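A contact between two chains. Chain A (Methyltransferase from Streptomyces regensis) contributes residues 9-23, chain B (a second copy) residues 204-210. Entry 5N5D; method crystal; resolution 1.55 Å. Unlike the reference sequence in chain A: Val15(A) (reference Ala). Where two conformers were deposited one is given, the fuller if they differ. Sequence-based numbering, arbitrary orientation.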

ATOM      1  N   ARG A   9      13.324  13.391 -12.067  1.00 23.21           N
ATOM      2  CA  ARG A   9      13.713  12.020 -11.751  1.00 22.52           C
ATOM      3  C   ARG A   9      12.532  11.232 -11.202  1.00 20.90           C
ATOM      4  O   ARG A   9      12.272  10.101 -11.628  1.00 20.19           O
ATOM      5  CB  ARG A   9      14.869  12.015 -10.753  1.00 23.97           C
ATOM      6  CG  ARG A   9      16.128  12.694 -11.273  1.00 29.37           C
ATOM      7  CD  ARG A   9      17.350  12.354 -10.434  1.00 41.83           C
ATOM      8  NE  ARG A   9      17.216  12.812  -9.053  1.00 55.16           N
ATOM      9  CZ  ARG A   9      17.605  14.003  -8.608  1.00 53.07           C
ATOM     10  NH1 ARG A   9      18.165  14.885  -9.429  1.00 46.78           N
ATOM     11  NH2 ARG A   9      17.433  14.316  -7.331  1.00 50.32           N
ATOM     12  N   TRP A  10      11.812  11.809 -10.236  1.00 21.69           N
ATOM     13  CA  TRP A  10      10.627  11.141  -9.708  1.00 20.52           C
ATOM     14  C   TRP A  10       9.612  10.871 -10.808  1.00 19.36           C
ATOM     15  O   TRP A  10       8.994   9.801 -10.838  1.00 18.57           O
ATOM     16  CB  TRP A  10       9.991  11.988  -8.610  1.00 20.43           C
ATOM     17  CG  TRP A  10      10.828  12.150  -7.389  1.00 20.91           C
ATOM     18  CD1 TRP A  10      11.930  11.423  -7.038  1.00 22.94           C
ATOM     19  CD2 TRP A  10      10.625  13.102  -6.341  1.00 19.61           C
ATOM     20  NE1 TRP A  10      12.427  11.869  -5.838  1.00 23.41           N
ATOM     21  CE2 TRP A  10      11.649  12.906  -5.393  1.00 21.08           C
ATOM     22  CE3 TRP A  10       9.687  14.114  -6.120  1.00 20.14           C
ATOM     23  CZ2 TRP A  10      11.748  13.674  -4.234  1.00 21.30           C
ATOM     24  CZ3 TRP A  10       9.789  14.877  -4.975  1.00 21.23           C
ATOM     25  CH2 TRP A  10      10.814  14.656  -4.047  1.00 22.30           C
ATOM     26  N   ASN A  11       9.411  11.840 -11.710  1.00 18.59           N
ATOM     27  CA  ASN A  11       8.515  11.626 -12.843  1.00 19.07           C
ATOM     28  C   ASN A  11       8.989  10.462 -13.698  1.00 17.93           C
ATOM     29  O   ASN A  11       8.190   9.605 -14.093  1.00 18.56           O
ATOM     30  CB  ASN A  11       8.426  12.879 -13.721  1.00 18.80           C
ATOM     31  CG  ASN A  11       7.744  14.038 -13.040  1.00 22.15           C
ATOM     32  OD1 ASN A  11       7.125  13.889 -11.990  1.00 23.75           O
ATOM     33  ND2 ASN A  11       7.856  15.218 -13.646  1.00 26.89           N
ATOM     34  N   SER A  12      10.288  10.434 -14.021  1.00 18.17           N
ATOM     35  CA  SER A  12      10.805   9.426 -14.942  0.50 19.41           C
ATOM     36  C   SER A  12      10.578   8.020 -14.403  1.00 18.06           C
ATOM     37  O   SER A  12      10.199   7.111 -15.149  1.00 17.25           O
ATOM     38  CB  SER A  12      12.294   9.668 -15.199  0.50 21.11           C
ATOM     39  OG  SER A  12      12.862   8.631 -15.983  0.50 22.01           O
ATOM     40  N   VAL A  13      10.800   7.822 -13.105  1.00 18.29           N
ATOM     41  CA  VAL A  13      10.565   6.512 -12.508  1.00 17.81           C
ATOM     42  C   VAL A  13       9.076   6.180 -12.510  1.00 18.81           C
ATOM     43  O   VAL A  13       8.679   5.052 -12.829  1.00 17.11           O
ATOM     44  CB  VAL A  13      11.167   6.480 -11.093  1.00 18.61           C
ATOM     45  CG1 VAL A  13      10.784   5.200 -10.370  1.00 17.45           C
ATOM     46  CG2 VAL A  13      12.672   6.623 -11.167  1.00 21.28           C
ATOM     47  N   ASP A  14       8.226   7.146 -12.152  1.00 20.23           N
ATOM     48  CA  ASP A  14       6.785   6.905 -12.171  1.00 22.34           C
ATOM     49  C   ASP A  14       6.294   6.580 -13.575  1.00 22.51           C
ATOM     50  O   ASP A  14       5.502   5.650 -13.769  1.00 23.27           O
ATOM     51  CB  ASP A  14       6.036   8.124 -11.627  1.00 24.84           C
ATOM     52  CG  ASP A  14       5.219   7.811 -10.395  1.00 20.40           C
ATOM     53  OD1 ASP A  14       5.324   6.684  -9.873  1.00 23.34           O
ATOM     54  OD2 ASP A  14       4.481   8.700  -9.933  1.00 18.09           O
ATOM     55  N   VAL A  15       6.732   7.360 -14.564  1.00 19.95           N
ATOM     56  CA  VAL A  15       6.342   7.119 -15.953  1.00 20.81           C
ATOM     57  C   VAL A  15       6.795   5.734 -16.392  1.00 18.85           C
ATOM     58  O   VAL A  15       6.072   5.021 -17.101  1.00 17.17           O
ATOM     59  CB  VAL A  15       6.909   8.226 -16.865  1.00 25.51           C
ATOM     60  CG1 VAL A  15       6.866   7.828 -18.347  1.00 24.19           C
ATOM     61  CG2 VAL A  15       6.137   9.527 -16.648  1.00 31.56           C
ATOM     62  N   TYR A  16       7.997   5.331 -15.975  1.00 16.28           N
ATOM     63  CA  TYR A  16       8.512   4.015 -16.341  1.00 15.67           C
ATOM     64  C   TYR A  16       7.639   2.904 -15.769  1.00 15.77           C
ATOM     65  O   TYR A  16       7.177   2.021 -16.499  1.00 15.80           O
ATOM     66  CB  TYR A  16       9.959   3.858 -15.860  1.00 15.36           C
ATOM     67  CG  TYR A  16      10.411   2.419 -15.933  1.00 15.09           C
ATOM     68  CD1 TYR A  16      10.789   1.847 -17.141  1.00 14.37           C
ATOM     69  CD2 TYR A  16      10.430   1.626 -14.802  1.00 16.03           C
ATOM     70  CE1 TYR A  16      11.175   0.523 -17.208  1.00 14.52           C
ATOM     71  CE2 TYR A  16      10.815   0.304 -14.857  1.00 16.37           C
ATOM     72  CZ  TYR A  16      11.181  -0.245 -16.060  1.00 14.31           C
ATOM     73  OH  TYR A  16      11.552  -1.571 -16.072  1.00 16.38           O
ATOM     74  N   PHE A  17       7.413   2.915 -14.456  1.00 13.95           N
ATOM     75  CA  PHE A  17       6.571   1.886 -13.850  1.00 14.89           C
ATOM     76  C   PHE A  17       5.170   1.915 -14.442  1.00 14.69           C
ATOM     77  O   PHE A  17       4.604   0.872 -14.789  1.00 17.29           O
ATOM     78  CB  PHE A  17       6.494   2.084 -12.334  1.00 16.72           C
ATOM     79  CG  PHE A  17       7.747   1.729 -11.583  1.00 19.86           C
ATOM     80  CD1 PHE A  17       8.521   0.642 -11.933  1.00 20.01           C
ATOM     81  CD2 PHE A  17       8.121   2.481 -10.480  1.00 24.31           C
ATOM     82  CE1 PHE A  17       9.665   0.324 -11.212  1.00 23.56           C
ATOM     83  CE2 PHE A  17       9.256   2.171  -9.764  1.00 26.45           C
ATOM     84  CZ  PHE A  17      10.031   1.095 -10.132  1.00 25.09           C
ATOM     85  N   SER A  18       4.598   3.113 -14.563  1.00 18.22           N
ATOM     86  CA  SER A  18       3.260   3.273 -15.125  1.00 22.44           C
ATOM     87  C   SER A  18       3.166   2.685 -16.527  1.00 20.50           C
ATOM     88  O   SER A  18       2.179   2.018 -16.867  1.00 20.31           O
ATOM     89  CB  SER A  18       2.892   4.758 -15.162  1.00 30.24           C
ATOM     90  OG  SER A  18       1.815   5.040 -14.298  1.00 34.88           O
ATOM     91  N   SER A  19       4.174   2.943 -17.365  1.00 18.10           N
ATOM     92  CA  SER A  19       4.136   2.484 -18.747  1.00 18.91           C
ATOM     93  C   SER A  19       3.971   0.976 -18.835  1.00 18.77           C
ATOM     94  O   SER A  19       3.355   0.472 -19.783  1.00 19.41           O
ATOM     95  CB  SER A  19       5.407   2.919 -19.491  1.00 18.48           C
ATOM     96  OG  SER A  19       6.538   2.125 -19.155  1.00 18.64           O
ATOM     97  N   LEU A  20       4.508   0.240 -17.867  1.00 14.72           N
ATOM     98  CA  LEU A  20       4.445  -1.209 -17.889  1.00 12.35           C
ATOM     99  C   LEU A  20       3.281  -1.765 -17.088  1.00 13.20           C
ATOM    100  O   LEU A  20       2.775  -2.843 -17.424  1.00 16.41           O
ATOM    101  CB  LEU A  20       5.757  -1.799 -17.359  1.00 13.77           C
ATOM    102  CG  LEU A  20       6.969  -1.508 -18.266  1.00 12.56           C
ATOM    103  CD1 LEU A  20       8.287  -1.854 -17.602  1.00 15.46           C
ATOM    104  CD2 LEU A  20       6.842  -2.299 -19.562  1.00 15.17           C
ATOM    105  N   LEU A  21       2.825  -1.058 -16.047  1.00 13.22           N
ATOM    106  CA  LEU A  21       1.875  -1.652 -15.114  1.00 12.52           C
ATOM    107  C   LEU A  21       0.468  -1.069 -15.152  1.00 13.84           C
ATOM    108  O   LEU A  21      -0.467  -1.763 -14.742  1.00 16.18           O
ATOM    109  CB  LEU A  21       2.392  -1.528 -13.674  1.00 13.54           C
ATOM    110  CG  LEU A  21       3.734  -2.190 -13.369  1.00 15.51           C
ATOM    111  CD1 LEU A  21       4.011  -2.112 -11.866  1.00 17.24           C
ATOM    112  CD2 LEU A  21       3.813  -3.619 -13.845  1.00 17.08           C
ATOM    113  N   VAL A  22       0.285   0.173 -15.594  1.00 14.56           N
ATOM    114  CA  VAL A  22      -0.988   0.866 -15.418  1.00 14.83           C
ATOM    115  C   VAL A  22      -1.480   1.369 -16.766  1.00 17.39           C
ATOM    116  O   VAL A  22      -0.809   2.183 -17.413  1.00 19.84           O
ATOM    117  CB  VAL A  22      -0.869   2.030 -14.425  1.00 15.30           C
ATOM    118  CG1 VAL A  22      -2.249   2.623 -14.138  1.00 17.27           C
ATOM    119  CG2 VAL A  22      -0.193   1.570 -13.144  1.00 15.53           C
ATOM    120  N   LYS A  23      -2.655   0.906 -17.172  1.00 15.70           N
ATOM    121  CA  LYS A  23      -3.299   1.364 -18.392  1.00 16.83           C
ATOM    122  C   LYS A  23      -4.383   2.377 -18.051  1.00 17.57           C
ATOM    123  O   LYS A  23      -5.102   2.224 -17.056  1.00 18.74           O
ATOM    124  CB  LYS A  23      -3.906   0.188 -19.157  1.00 19.92           C
TER
ATOM    125  N   THR B 204      -2.083  -8.341 -12.007  1.00 14.33           N
ATOM    126  CA  THR B 204      -2.174  -6.906 -12.232  1.00 15.41           C
ATOM    127  C   THR B 204      -1.537  -6.177 -11.057  1.00 14.95           C
ATOM    128  O   THR B 204      -1.686  -6.595  -9.903  1.00 14.27           O
ATOM    129  CB  THR B 204      -3.638  -6.494 -12.431  1.00 18.59           C
ATOM    130  OG1 THR B 204      -3.715  -5.104 -12.775  1.00 23.69           O
ATOM    131  CG2 THR B 204      -4.474  -6.779 -11.191  1.00 18.27           C
ATOM    132  N   ALA B 205      -0.821  -5.089 -11.337  1.00 13.29           N
ATOM    133  CA  ALA B 205       0.107  -4.577 -10.341  1.00 12.39           C
ATOM    134  C   ALA B 205       0.264  -3.063 -10.429  1.00 12.34           C
ATOM    135  O   ALA B 205      -0.192  -2.407 -11.372  1.00 13.47           O
ATOM    136  CB  ALA B 205       1.473  -5.254 -10.487  1.00 12.32           C
ATOM    137  N   THR B 206       0.912  -2.522  -9.402  1.00 12.70           N
ATOM    138  CA  THR B 206       1.336  -1.131  -9.375  1.00 12.64           C
ATOM    139  C   THR B 206       2.647  -1.050  -8.605  1.00 13.02           C
ATOM    140  O   THR B 206       2.994  -1.945  -7.835  1.00 14.23           O
ATOM    141  CB  THR B 206       0.273  -0.218  -8.742  1.00 13.03           C
ATOM    142  OG1 THR B 206       0.594   1.149  -9.015  1.00 15.51           O
ATOM    143  CG2 THR B 206       0.182  -0.430  -7.229  1.00 14.59           C
ATOM    144  N   SER B 207       3.388   0.023  -8.839  1.00 14.82           N
ATOM    145  CA  SER B 207       4.652   0.251  -8.156  0.62 13.97           C
ATOM    146  C   SER B 207       4.637   1.649  -7.564  1.00 14.19           C
ATOM    147  O   SER B 207       4.212   2.610  -8.216  1.00 14.73           O
ATOM    148  CB  SER B 207       5.864   0.075  -9.088  0.62 14.50           C
ATOM    149  OG  SER B 207       6.093  -1.296  -9.383  0.62 15.79           O
ATOM    150  N   ILE B 208       5.086   1.745  -6.317  1.00 12.21           N
ATOM    151  CA  ILE B 208       4.997   2.957  -5.514  1.00 13.98           C
ATOM    152  C   ILE B 208       6.398   3.332  -5.057  1.00 14.53           C
ATOM    153  O   ILE B 208       7.107   2.494  -4.490  1.00 15.37           O
ATOM    154  CB  ILE B 208       4.074   2.736  -4.301  1.00 14.72           C
ATOM    155  CG1 ILE B 208       2.662   2.348  -4.760  1.00 15.81           C
ATOM    156  CG2 ILE B 208       4.060   3.962  -3.387  1.00 15.75           C
ATOM    157  CD1 ILE B 208       1.909   3.441  -5.476  1.00 19.48           C
ATOM    158  N   GLN B 209       6.799   4.584  -5.306  1.00 15.85           N
ATOM    159  CA  GLN B 209       8.056   5.118  -4.794  0.65 14.71           C
ATOM    160  C   GLN B 209       7.827   5.658  -3.386  1.00 14.59           C
ATOM    161  O   GLN B 209       6.901   6.444  -3.165  1.00 15.75           O
ATOM    162  CB  GLN B 209       8.597   6.242  -5.695  0.65 14.95           C
ATOM    163  CG  GLN B 209       8.631   5.963  -7.229  0.65 14.34           C
ATOM    164  CD  GLN B 209       8.994   7.204  -8.091  0.65 14.68           C
ATOM    165  OE1 GLN B 209      10.060   7.805  -7.948  0.65 13.49           O
ATOM    166  NE2 GLN B 209       8.094   7.573  -8.996  0.65 15.41           N
ATOM    167  N   THR B 210       8.670   5.245  -2.448  1.00 15.27           N
ATOM    168  CA  THR B 210       8.546   5.663  -1.063  1.00 15.97           C
ATOM    169  C   THR B 210       9.810   6.380  -0.614  1.00 15.69           C
ATOM    170  O   THR B 210      10.894   6.206  -1.181  1.00 15.80           O
ATOM    171  CB  THR B 210       8.295   4.475  -0.132  1.00 17.42           C
ATOM    172  OG1 THR B 210       9.441   3.612  -0.142  1.00 18.43           O
ATOM    173  CG2 THR B 210       7.054   3.695  -0.560  1.00 18.09           C
TER
HETATM  174  O   HOH W   1       4.915   3.819 -10.423  1.00 28.71           O
HETATM  175  O   HOH W   2       4.186   5.483  -7.996  1.00 30.59           O
HETATM  176  O   HOH W   3      -0.240  -4.515 -14.068  1.00 17.44           O

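How does Gln209(B), which has the largest area covered in this contact, hold on to the helix? Its CA-to-CB bond points toward chain A, and its amide nitrogen donates two hydrogen bonds. NE2 of Gln209(B) lies 3.0 Å from the backbone O of Trp10(A) and 3.0 Å from OD1 of Asp14(A), with N-H...acceptor angles of 169° and 155°. Both amide protons are therefore used on residues one helical turn apart. The Trp10(A) carbonyl also accepts the helical bond from N of Asp14(A) at 3.1 Å, so the glutamine adds to the helix's own pairing. Beside these polar links, CG1 of Val13(A) packs 3.5 Å from CD of Gln209(B).

What lies between helix and strand at Ser207(B)? Its CB sits over one face of the Phe17(A) ring, 3.8 Å from the centroid and 22° off the ring normal, a CH-pi contact. The nearest ring atom, CG of Phe17(A), is 3.5 Å from CB of Ser207(B). Its hydroxyl is hydrogen-bonded elsewhere in the structure, while CD1 of Leu21(A) comes within 3.3 Å of OG of Ser207(B).

How does Leu21(A) close the last turn of the helix against the strand? Its CD1 reaches 3.7 Å from C of Thr206(B) and 4.3 Å from CB of Ala205(B), so one methyl touches successive strand residues. The carbonyls do not pair: O of Leu21(A) and O of Ala205(B), 3.4 Å apart, are both acceptors.

Where does water complete the contact? Water 3 links the backbones, 2.8 Å from O of Leu21(A) and 2.9 Å from N of Ala205(B), accepting from the latter. Farther along, waters 1 and 2 each lie within hydrogen-bonding distance of both OD1 of Asp14(A) and O of Ser207(B), two acceptors that could not bond each other directly.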